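Local coordinates for glycinin A3B4 subunit (Glycine max, PDB 2D5F), which probably serves as a seed storage protein, an 11S globulin of two cupin domains that assembles into hexamers and holds nitrogen for the germinating soybean, at residues E24-I30 against R234-T239; T88-P92 against V246-K250. All coordinates share one frame. Numbering follows the deposited sequence.

Contact 1 (E24-I30 against R234-T239); sequences ESEGGLI and RKQIVT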
ATOM      1  N   GLU B  24     -27.134  29.732 -21.192  1.00 26.66           N
ATOM      2  CA  GLU B  24     -26.669  30.090 -22.524  1.00 29.14           C
ATOM      3  C   GLU B  24     -25.580  31.153 -22.436  1.00 26.48           C
ATOM      4  O   GLU B  24     -25.793  32.225 -21.874  1.00 31.80           O
ATOM      5  CB  GLU B  24     -27.844  30.596 -23.366  1.00 26.26           C
ATOM      6  CG  GLU B  24     -28.793  29.489 -23.801  1.00 35.39           C
ATOM      7  CD  GLU B  24     -30.073  30.023 -24.403  1.00 51.42           C
ATOM      8  OE1 GLU B  24     -29.997  31.015 -25.157  1.00 53.32           O
ATOM      9  OE2 GLU B  24     -31.154  29.449 -24.132  1.00 51.08           O
ATOM     10  N   SER B  25     -24.410  30.841 -22.983  1.00 27.52           N
ATOM     11  CA  SER B  25     -23.277  31.762 -22.966  1.00 30.54           C
ATOM     12  C   SER B  25     -22.902  32.174 -24.380  1.00 28.74           C
ATOM     13  O   SER B  25     -23.385  31.610 -25.358  1.00 27.84           O
ATOM     14  CB  SER B  25     -22.048  31.104 -22.321  1.00 27.68           C
ATOM     15  OG  SER B  25     -22.321  30.688 -20.999  1.00 49.57           O
ATOM     16  N   GLU B  26     -22.012  33.149 -24.476  1.00 29.59           N
ATOM     17  CA  GLU B  26     -21.558  33.623 -25.768  1.00 29.66           C
ATOM     18  C   GLU B  26     -21.010  32.496 -26.634  1.00 34.62           C
ATOM     19  O   GLU B  26     -21.421  32.328 -27.783  1.00 27.24           O
ATOM     20  CB  GLU B  26     -20.475  34.680 -25.580  1.00 30.32           C
ATOM     21  CG  GLU B  26     -19.713  35.007 -26.848  1.00 31.37           C
ATOM     22  CD  GLU B  26     -18.603  36.000 -26.602  1.00 33.21           C
ATOM     23  OE1 GLU B  26     -18.861  37.216 -26.684  1.00 37.22           O
ATOM     24  OE2 GLU B  26     -17.473  35.565 -26.308  1.00 28.64           O
ATOM     25  N   GLY B  27     -20.082  31.723 -26.073  1.00 32.29           N
ATOM     26  CA  GLY B  27     -19.462  30.652 -26.831  1.00 29.08           C
ATOM     27  C   GLY B  27     -19.968  29.241 -26.619  1.00 31.22           C
ATOM     28  O   GLY B  27     -19.388  28.296 -27.160  1.00 33.14           O
ATOM     29  N   GLY B  28     -21.040  29.080 -25.852  1.00 30.56           N
ATOM     30  CA  GLY B  28     -21.552  27.744 -25.624  1.00 23.47           C
ATOM     31  C   GLY B  28     -22.807  27.630 -24.782  1.00 29.46           C
ATOM     32  O   GLY B  28     -23.525  28.606 -24.554  1.00 26.14           O
ATOM     33  N   LEU B  29     -23.052  26.412 -24.311  1.00 24.39           N
ATOM     34  CA  LEU B  29     -24.223  26.102 -23.511  1.00 26.34           C
ATOM     35  C   LEU B  29     -23.881  25.112 -22.399  1.00 31.78           C
ATOM     36  O   LEU B  29     -23.046  24.219 -22.578  1.00 26.94           O
ATOM     37  CB  LEU B  29     -25.293  25.489 -24.418  1.00 29.47           C
ATOM     38  CG  LEU B  29     -26.613  25.038 -23.799  1.00 29.91           C
ATOM     39  CD1 LEU B  29     -27.388  26.258 -23.304  1.00 30.46           C
ATOM     40  CD2 LEU B  29     -27.423  24.274 -24.834  1.00 33.12           C
ATOM     41  N   ILE B  30     -24.521  25.286 -21.249  1.00 28.45           N
ATOM     42  CA  ILE B  30     -24.329  24.388 -20.120  1.00 25.78           C
ATOM     43  C   ILE B  30     -25.711  23.958 -19.661  1.00 29.28           C
ATOM     44  O   ILE B  30     -26.566  24.791 -19.358  1.00 29.59           O
ATOM     45  CB  ILE B  30     -23.605  25.070 -18.946  1.00 31.13           C
ATOM     46  CG1 ILE B  30     -22.175  25.433 -19.357  1.00 31.96           C
ATOM     47  CG2 ILE B  30     -23.574  24.133 -17.743  1.00 27.26           C
ATOM     48  CD1 ILE B  30     -21.376  26.106 -18.258  1.00 37.07           C
ATOM     49  N   ARG B 234     -20.123  37.981 -21.118  1.00 30.26           N
ATOM     50  CA  ARG B 234     -20.048  36.780 -21.945  1.00 26.84           C
ATOM     51  C   ARG B 234     -20.428  35.490 -21.213  1.00 29.45           C
ATOM     52  O   ARG B 234     -20.816  34.502 -21.841  1.00 20.53           O
ATOM     53  CB  ARG B 234     -18.634  36.638 -22.511  1.00 30.26           C
ATOM     54  CG  ARG B 234     -18.162  37.821 -23.346  1.00 23.38           C
ATOM     55  CD  ARG B 234     -16.692  37.667 -23.697  1.00 28.94           C
ATOM     56  NE  ARG B 234     -15.863  37.667 -22.496  1.00 32.48           N
ATOM     57  CZ  ARG B 234     -14.597  37.265 -22.458  1.00 35.47           C
ATOM     58  NH1 ARG B 234     -14.005  36.826 -23.564  1.00 28.10           N
ATOM     59  NH2 ARG B 234     -13.925  37.290 -21.312  1.00 27.45           N
ATOM     60  N   LYS B 235     -20.321  35.516 -19.886  1.00 28.27           N
ATOM     61  CA  LYS B 235     -20.612  34.362 -19.034  1.00 33.44           C
ATOM     62  C   LYS B 235     -19.458  33.353 -19.090  1.00 31.15           C
ATOM     63  O   LYS B 235     -18.427  33.639 -19.703  1.00 28.11           O
ATOM     64  CB  LYS B 235     -21.953  33.720 -19.419  1.00 34.14           C
ATOM     65  CG  LYS B 235     -23.130  34.693 -19.235  1.00 41.08           C
ATOM     66  CD  LYS B 235     -24.483  34.055 -19.517  1.00 43.31           C
ATOM     67  CE  LYS B 235     -25.582  35.113 -19.619  1.00 40.17           C
ATOM     68  NZ  LYS B 235     -25.629  36.015 -18.428  1.00 43.59           N
ATOM     69  N   GLN B 236     -19.636  32.190 -18.458  1.00 31.34           N
ATOM     70  CA  GLN B 236     -18.588  31.159 -18.355  1.00 25.70           C
ATOM     71  C   GLN B 236     -17.983  30.499 -19.600  1.00 27.06           C
ATOM     72  O   GLN B 236     -16.927  29.865 -19.512  1.00 25.80           O
ATOM     73  CB  GLN B 236     -19.046  30.059 -17.389  1.00 22.65           C
ATOM     74  CG  GLN B 236     -20.421  29.516 -17.675  1.00 28.30           C
ATOM     75  CD  GLN B 236     -21.472  30.103 -16.754  1.00 33.19           C
ATOM     76  OE1 GLN B 236     -21.918  29.450 -15.807  1.00 30.72           O
ATOM     77  NE2 GLN B 236     -21.865  31.343 -17.019  1.00 21.02           N
ATOM     78  N   ILE B 237     -18.649  30.597 -20.742  1.00 22.46           N
ATOM     79  CA  ILE B 237     -18.101  30.029 -21.970  1.00 25.15           C
ATOM     80  C   ILE B 237     -18.071  31.166 -22.984  1.00 26.90           C
ATOM     81  O   ILE B 237     -19.114  31.704 -23.364  1.00 29.74           O
ATOM     82  CB  ILE B 237     -18.956  28.870 -22.526  1.00 26.53           C
ATOM     83  CG1 ILE B 237     -18.985  27.710 -21.524  1.00 30.27           C
ATOM     84  CG2 ILE B 237     -18.365  28.378 -23.841  1.00 27.42           C
ATOM     85  CD1 ILE B 237     -19.749  26.493 -22.017  1.00 21.30           C
ATOM     86  N   VAL B 238     -16.871  31.535 -23.403  1.00 21.74           N
ATOM     87  CA  VAL B 238     -16.705  32.631 -24.340  1.00 30.22           C
ATOM     88  C   VAL B 238     -16.233  32.190 -25.721  1.00 35.38           C
ATOM     89  O   VAL B 238     -15.735  31.074 -25.901  1.00 34.11           O
ATOM     90  CB  VAL B 238     -15.696  33.645 -23.790  1.00 25.94           C
ATOM     91  CG1 VAL B 238     -16.100  34.054 -22.379  1.00 28.56           C
ATOM     92  CG2 VAL B 238     -14.295  33.044 -23.803  1.00 22.17           C
ATOM     93  N   THR B 239     -16.396  33.082 -26.695  1.00 28.53           N
ATOM     94  CA  THR B 239     -15.960  32.811 -28.054  1.00 30.16           C
ATOM     95  C   THR B 239     -14.639  33.544 -28.255  1.00 32.85           C
ATOM     96  O   THR B 239     -14.548  34.749 -28.012  1.00 32.69           O
ATOM     97  CB  THR B 239     -16.972  33.327 -29.091  1.00 29.31           C
ATOM     98  OG1 THR B 239     -18.218  32.638 -28.928  1.00 24.78           O
ATOM     99  CG2 THR B 239     -16.446  33.097 -30.498  1.00 29.42           C
TER
HETATM  100  O   HOH W   1     -15.129  36.699 -26.356  1.00 32.24           O
HETATM  101  O   HOH W   2     -17.871  29.890 -29.470  1.00 37.16           O
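Two side-chain conformations shape the contact of segment 24-30 with 234-239. In Glu26, chi1 and chi2 both t carry the carboxylate across to 234-239, where OE2 accepts from Thr239 N at 2.7 Å (172°). A water bound to Glu26 OE2, Arg234 NH1 and Thr239 O bridges the two charged groups, too far apart for a salt bridge (OE2 to NH1 4.6 Å); Arg234 NH2 bonds Asn469 O of a second subunit and Asp232. Ile237, in the m,t rotamer, lies over the turn at Ser25-Gly28: its CG2 is 3.4 Å from Gly28 N, and its CD1 3.8 Å from CG1 of Ile30, also m,t. A CB on Gly27 would fall 2.4 Å from Val238 O, and one on Gly28 2.8 Å from Ile237 CG2, so any side chain at either would clash. Ser25 OG is buried without a polar partner. Lys235 CD passes Glu24 O at 3.3 Å before its amine leaves for Asp170.

Glu26 N also donates to Arg234 O (3.2 Å, 179°) and Gly27 N to Ile237 O (2.9 Å). The turn joins strands 21-24 and 28-32. Strand 28-32 pairs with 46-52, whereas 237-239 pairs with 56-62, placing this contact between two sheets of the cupin domain.

Contact 2 (T88-P92 against V246-K250); sequences TFEKP and VISPK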
ATOM      1  N   THR B  88       6.281  23.142 -18.297  1.00 22.50           N
ATOM      2  CA  THR B  88       7.113  22.381 -19.231  1.00 22.61           C
ATOM      3  C   THR B  88       6.936  22.694 -20.711  1.00 21.78           C
ATOM      4  O   THR B  88       7.672  22.171 -21.548  1.00 20.07           O
ATOM      5  CB  THR B  88       6.911  20.863 -19.033  1.00 25.19           C
ATOM      6  OG1 THR B  88       5.557  20.517 -19.346  1.00 25.72           O
ATOM      7  CG2 THR B  88       7.212  20.470 -17.589  1.00 25.60           C
ATOM      8  N   PHE B  89       5.944  23.515 -21.034  1.00 18.95           N
ATOM      9  CA  PHE B  89       5.703  23.923 -22.415  1.00 18.38           C
ATOM     10  C   PHE B  89       6.175  25.372 -22.498  1.00 21.65           C
ATOM     11  O   PHE B  89       5.543  26.272 -21.951  1.00 25.71           O
ATOM     12  CB  PHE B  89       4.209  23.842 -22.751  1.00 21.95           C
ATOM     13  CG  PHE B  89       3.763  22.492 -23.263  1.00 27.19           C
ATOM     14  CD1 PHE B  89       4.257  21.314 -22.703  1.00 25.24           C
ATOM     15  CD2 PHE B  89       2.838  22.401 -24.300  1.00 28.96           C
ATOM     16  CE1 PHE B  89       3.838  20.067 -23.172  1.00 23.28           C
ATOM     17  CE2 PHE B  89       2.412  21.159 -24.774  1.00 32.06           C
ATOM     18  CZ  PHE B  89       2.916  19.987 -24.206  1.00 23.56           C
ATOM     19  N   GLU B  90       7.306  25.605 -23.147  1.00 23.80           N
ATOM     20  CA  GLU B  90       7.800  26.973 -23.245  1.00 34.69           C
ATOM     21  C   GLU B  90       8.131  27.358 -24.677  1.00 34.55           C
ATOM     22  O   GLU B  90       8.510  26.521 -25.495  1.00 29.78           O
ATOM     23  CB  GLU B  90       9.019  27.170 -22.337  1.00 27.06           C
ATOM     24  CG  GLU B  90      10.192  26.272 -22.654  1.00 38.20           C
ATOM     25  CD  GLU B  90      11.309  26.394 -21.633  1.00 39.33           C
ATOM     26  OE1 GLU B  90      12.318  25.674 -21.775  1.00 46.42           O
ATOM     27  OE2 GLU B  90      11.178  27.200 -20.687  1.00 42.57           O
ATOM     28  N   LYS B  91       7.967  28.639 -24.972  1.00 33.65           N
ATOM     29  CA  LYS B  91       8.233  29.154 -26.302  1.00 39.58           C
ATOM     30  C   LYS B  91       9.157  30.360 -26.210  1.00 36.36           C
ATOM     31  O   LYS B  91       8.790  31.388 -25.647  1.00 42.78           O
ATOM     32  CB  LYS B  91       6.916  29.557 -26.961  1.00 36.43           C
ATOM     33  CG  LYS B  91       7.043  30.069 -28.381  1.00 43.95           C
ATOM     34  CD  LYS B  91       5.671  30.429 -28.921  1.00 49.88           C
ATOM     35  CE  LYS B  91       5.730  30.900 -30.360  1.00 58.86           C
ATOM     36  NZ  LYS B  91       4.365  31.251 -30.861  1.00 60.64           N
ATOM     37  N   PRO B  92      10.383  30.237 -26.736  1.00 43.33           N
ATOM     38  CA  PRO B  92      11.331  31.358 -26.695  1.00 50.09           C
ATOM     39  C   PRO B  92      10.843  32.501 -27.587  1.00 50.62           C
ATOM     40  O   PRO B  92      10.223  32.267 -28.627  1.00 48.06           O
ATOM     41  CB  PRO B  92      12.625  30.735 -27.214  1.00 46.97           C
ATOM     42  CG  PRO B  92      12.495  29.295 -26.802  1.00 54.46           C
ATOM     43  CD  PRO B  92      11.059  28.999 -27.158  1.00 45.59           C
ATOM     44  N   VAL B 246      -1.979  28.411 -28.391  1.00 29.77           N
ATOM     45  CA  VAL B 246      -1.245  28.000 -27.199  1.00 27.53           C
ATOM     46  C   VAL B 246      -0.065  27.171 -27.673  1.00 27.78           C
ATOM     47  O   VAL B 246      -0.037  26.728 -28.816  1.00 28.88           O
ATOM     48  CB  VAL B 246      -2.099  27.116 -26.244  1.00 28.22           C
ATOM     49  CG1 VAL B 246      -3.391  27.829 -25.871  1.00 30.23           C
ATOM     50  CG2 VAL B 246      -2.391  25.772 -26.901  1.00 27.38           C
ATOM     51  N   ILE B 247       0.906  26.958 -26.798  1.00 24.24           N
ATOM     52  CA  ILE B 247       2.067  26.162 -27.163  1.00 29.26           C
ATOM     53  C   ILE B 247       1.660  24.695 -27.193  1.00 34.15           C
ATOM     54  O   ILE B 247       1.104  24.182 -26.216  1.00 31.49           O
ATOM     55  CB  ILE B 247       3.203  26.344 -26.147  1.00 29.27           C
ATOM     56  CG1 ILE B 247       3.533  27.833 -26.001  1.00 30.18           C
ATOM     57  CG2 ILE B 247       4.437  25.585 -26.604  1.00 27.84           C
ATOM     58  CD1 ILE B 247       4.465  28.142 -24.851  1.00 29.47           C
ATOM     59  N   SER B 248       1.915  24.025 -28.314  1.00 27.53           N
ATOM     60  CA  SER B 248       1.584  22.610 -28.449  1.00 31.77           C
ATOM     61  C   SER B 248       2.140  22.034 -29.745  1.00 33.91           C
ATOM     62  O   SER B 248       2.096  22.681 -30.791  1.00 37.21           O
ATOM     63  CB  SER B 248       0.067  22.403 -28.405  1.00 38.87           C
ATOM     64  OG  SER B 248      -0.257  21.021 -28.376  1.00 39.72           O
ATOM     65  N   PRO B 249       2.685  20.804 -29.689  1.00 31.95           N
ATOM     66  CA  PRO B 249       3.251  20.145 -30.872  1.00 35.36           C
ATOM     67  C   PRO B 249       2.196  19.947 -31.954  1.00 39.43           C
ATOM     68  O   PRO B 249       2.501  19.884 -33.140  1.00 43.32           O
ATOM     69  CB  PRO B 249       3.759  18.816 -30.315  1.00 30.47           C
ATOM     70  CG  PRO B 249       4.115  19.160 -28.892  1.00 33.78           C
ATOM     71  CD  PRO B 249       2.940  20.008 -28.474  1.00 31.27           C
ATOM     72  N   LYS B 250       0.948  19.850 -31.519  1.00 46.54           N
ATOM     73  CA  LYS B 250      -0.186  19.653 -32.409  1.00 50.28           C
ATOM     74  C   LYS B 250      -1.187  20.761 -32.105  1.00 55.70           C
ATOM     75  O   LYS B 250      -1.575  20.945 -30.948  1.00 56.53           O
ATOM     76  CB  LYS B 250      -0.806  18.281 -32.127  1.00 53.90           C
ATOM     77  CG  LYS B 250      -2.181  18.040 -32.726  1.00 53.52           C
ATOM     78  CD  LYS B 250      -2.809  16.795 -32.102  1.00 58.63           C
ATOM     79  CE  LYS B 250      -4.221  16.567 -32.606  1.00 57.61           C
ATOM     80  NZ  LYS B 250      -4.240  16.377 -34.083  1.00 66.08           N
TER
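Ile247 and Phe89 account for most of the 247 Å² buried here, with 103 and 79 Å² covered respectively; Lys91 adds 31 Å². Ile247 points its CA-to-CB bond toward strand 89-92 and, with chi1 at -55° and chi2 at 170°, extends CD1 to the strand backbone, 3.8 Å from Glu90 C, and to the aliphatic part of Lys91, 3.5 Å from its CB. Its other branch faces Phe89, with CG2 4.2 Å from Phe89 CB. One isoleucine thus fits between residues 89 and 91, both of which direct CB toward it, while Glu90 between them points away.

Phe89 meets the loop chiefly with its ring. The edge faces Ile247 O, which lies near the ring plane 3.1 Å from CD2; Phe89 CE2 also lies 3.9 Å from Pro249 CD, obliquely to the ring. No hydrogen bond crosses the contact, and Ile247 O has no polar partner in the model, so between the two segments the contact is van der Waals, with a carbonyl at the ring edge. The fully extended Lys91 (all four chi angles t) carries its amine away from the loop.

Polar fixing comes from strand 107-118: His111 bonds Ile247 N and His116 bonds Ser248 OG. On the side of Glu90, a third subunit takes over, with Gly488, Ser487 and Asn486 of that subunit binding its carboxylate. The contact is therefore an irregular segment packed on the short strand 89-92, which pairs antiparallel with the long strand 107-118, at a subunit interface: a peripheral addition to the cupin beta-barrel in an oligomeric 11S globulin.

In the fold
From the N terminus the chain runs through 24-30, the first side of contact 1, then through the first strands of the N-terminal cupin domain to 88-92, the first side of contact 2. After the domain's later strands it returns at 234-239, closing contact 1 across 203 residues, and then at 246-250, closing contact 2 across 153. The segments alternate, so the two loops cross rather than nest. Contact 1 ties the turn leading into strand 28-32 to strand 237-239; contact 2 ties strand 89-92 to the irregular segment following 237-239. Their centres are 26 Å apart and their nearest atoms about 12 Å, yet strands 237-239 and 89-92 belong to the same curled sheet.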